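PDB 4G54: general Secretion Pathway Protein from Vibrio vulnificus, which probably links the type II secretion system to the cell wall, as part of a periplasmic EpsAB fusion thought to bind peptidoglycan. Local coordinates for residues Q66-W69 with Q70-Q73. Numbering follows the deposited sequence.
Sequences QLNW and QELQ
Gln73 lies across one face of the Trp69 indole, and Leu72 CD2 meets the edge of the same ring in its plane. This is the first turn of helix 69-73, closed by a capping box with Asn68 as N-cap. The methylene CG of Gln73 stands almost straight above the six-membered ring of Trp69, 3.8 Å from its centroid, a CH-pi contact. The amide group of Gln73 follows toward the rim of the indole, its plane moderately tilted from that of the ring. Leu72 CD2 is 4.0 Å from Trp69 CE3.

Glu71 is the partner of Asn68 in the box. The amide of Asn68 and the carboxylate of Glu71 are also stacked, with planes 20° apart. Asn68 CG sits between its own backbone N and carbonyl carbon (chi1 59°). This rotation brings the amide back over the first turn, and OD1 accepts from Glu71 N at 2.8 Å, nearly along the C=O axis. In return Glu71 OE1 accepts from Asn68 N at 2.9 Å, on the anti side and 27° out of the carboxylate plane. Backbone bonds from Leu72 N to Asn68 O and from Gln73 N to Trp69 O continue the turn.

Leu67 lies just before the cap. Its CD2 touches Leu72 CD1 at 4.0 Å, and the two side chains cross at about a right angle. Leu72 is buried and also packs on Val126, Leu79 and Leu81 of the antiparallel sheet. Trp69 reaches Leu118 and Met119 of helix 115-121, and Leu72 also touches Leu118, all within the GspA, peptidase C39-like domain.

A water ties the cap back to the strand end. It donates to Gln66 O at 3.2 Å and to Glu71 OE1 at 2.7 Å, so OE1 accepts from two donors, this water and Asn68 N.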
loop_
_atom_site.group_PDB
_atom_site.type_symbol
_atom_site.label_atom_id
_atom_site.label_comp_id
_atom_site.label_asym_id
_atom_site.label_seq_id
_atom_site.Cartn_x
_atom_site.Cartn_y
_atom_site.Cartn_z
ATOM N N GLN A 66 1.646 -8.951 -11.476
ATOM C CA GLN A 66 2.803 -9.908 -11.538
ATOM C C GLN A 66 4.055 -9.105 -11.463
ATOM O O GLN A 66 4.233 -8.133 -12.294
ATOM C CB GLN A 66 2.762 -10.614 -12.891
ATOM C CG GLN A 66 1.807 -11.676 -12.902
ATOM C CD GLN A 66 2.278 -12.899 -12.163
ATOM O OE1 GLN A 66 3.483 -13.298 -12.173
ATOM N NE2 GLN A 66 1.324 -13.534 -11.534
ATOM N N LEU A 67 4.928 -9.440 -10.499
ATOM C CA LEU A 67 6.195 -8.680 -10.269
ATOM C C LEU A 67 7.346 -9.628 -10.481
ATOM O O LEU A 67 7.173 -10.845 -10.271
ATOM C CB LEU A 67 6.336 -8.140 -8.849
ATOM C CG LEU A 67 5.671 -6.804 -8.539
ATOM C CD1 LEU A 67 4.323 -6.668 -9.142
ATOM C CD2 LEU A 67 5.665 -6.447 -7.049
ATOM N N ASN A 68 8.518 -9.065 -10.765
ATOM C CA ASN A 68 9.777 -9.871 -10.663
ATOM C C ASN A 68 10.434 -9.496 -9.333
ATOM O O ASN A 68 9.913 -8.657 -8.521
ATOM C CB ASN A 68 10.666 -9.689 -11.876
ATOM C CG ASN A 68 11.085 -8.226 -12.086
ATOM O OD1 ASN A 68 11.447 -7.563 -11.116
ATOM N ND2 ASN A 68 11.027 -7.717 -13.318
ATOM N N TRP A 69 11.563 -10.126 -8.995
ATOM C CA TRP A 69 12.188 -9.915 -7.712
ATOM C C TRP A 69 12.770 -8.525 -7.565
ATOM O O TRP A 69 12.730 -7.962 -6.449
ATOM C CB TRP A 69 13.333 -10.992 -7.587
ATOM C CG TRP A 69 14.254 -10.815 -6.467
ATOM C CD1 TRP A 69 15.625 -10.824 -6.567
ATOM C CD2 TRP A 69 13.973 -10.698 -5.020
ATOM N NE1 TRP A 69 16.215 -10.722 -5.321
ATOM C CE2 TRP A 69 15.240 -10.640 -4.356
ATOM C CE3 TRP A 69 12.798 -10.643 -4.247
ATOM C CZ2 TRP A 69 15.367 -10.509 -2.961
ATOM C CZ3 TRP A 69 12.925 -10.518 -2.857
ATOM C CH2 TRP A 69 14.191 -10.484 -2.231
ATOM N N GLN A 70 13.311 -7.968 -8.665
ATOM C CA GLN A 70 13.827 -6.576 -8.665
ATOM C C GLN A 70 12.645 -5.663 -8.272
ATOM O O GLN A 70 12.762 -4.821 -7.361
ATOM C CB GLN A 70 14.409 -6.195 -10.048
ATOM C CG GLN A 70 14.776 -4.716 -10.093
ATOM C CD GLN A 70 16.069 -4.288 -9.354
ATOM O OE1 GLN A 70 16.679 -5.051 -8.550
ATOM N NE2 GLN A 70 16.495 -3.015 -9.618
ATOM N N GLU A 71 11.478 -5.890 -8.877
ATOM C CA GLU A 71 10.309 -5.021 -8.595
ATOM C C GLU A 71 9.808 -5.223 -7.155
ATOM O O GLU A 71 9.476 -4.224 -6.470
ATOM C CB GLU A 71 9.195 -5.265 -9.608
ATOM C CG GLU A 71 9.524 -4.781 -10.992
ATOM C CD GLU A 71 8.626 -5.347 -12.097
ATOM O OE1 GLU A 71 7.992 -6.418 -11.941
ATOM O OE2 GLU A 71 8.566 -4.680 -13.173
ATOM N N LEU A 72 9.812 -6.455 -6.646
ATOM C CA LEU A 72 9.294 -6.711 -5.344
ATOM C C LEU A 72 10.169 -5.953 -4.337
ATOM O O LEU A 72 9.679 -5.342 -3.389
ATOM C CB LEU A 72 9.371 -8.240 -5.083
ATOM C CG LEU A 72 8.702 -8.624 -3.745
ATOM C CD1 LEU A 72 7.179 -8.421 -3.943
ATOM C CD2 LEU A 72 8.955 -10.069 -3.406
ATOM N N GLN A 73 11.465 -5.921 -4.559
ATOM C CA GLN A 73 12.349 -5.208 -3.632
ATOM C C GLN A 73 12.061 -3.737 -3.541
ATOM O O GLN A 73 12.433 -3.142 -2.488
ATOM C CB GLN A 73 13.823 -5.366 -4.067
ATOM C CG GLN A 73 14.332 -6.780 -3.768
ATOM C CD GLN A 73 15.701 -6.992 -4.425
ATOM O OE1 GLN A 73 15.855 -7.631 -5.525
ATOM N NE2 GLN A 73 16.707 -6.435 -3.781
HETATM O O HOH W 1 6.892 -7.789 -14.028
#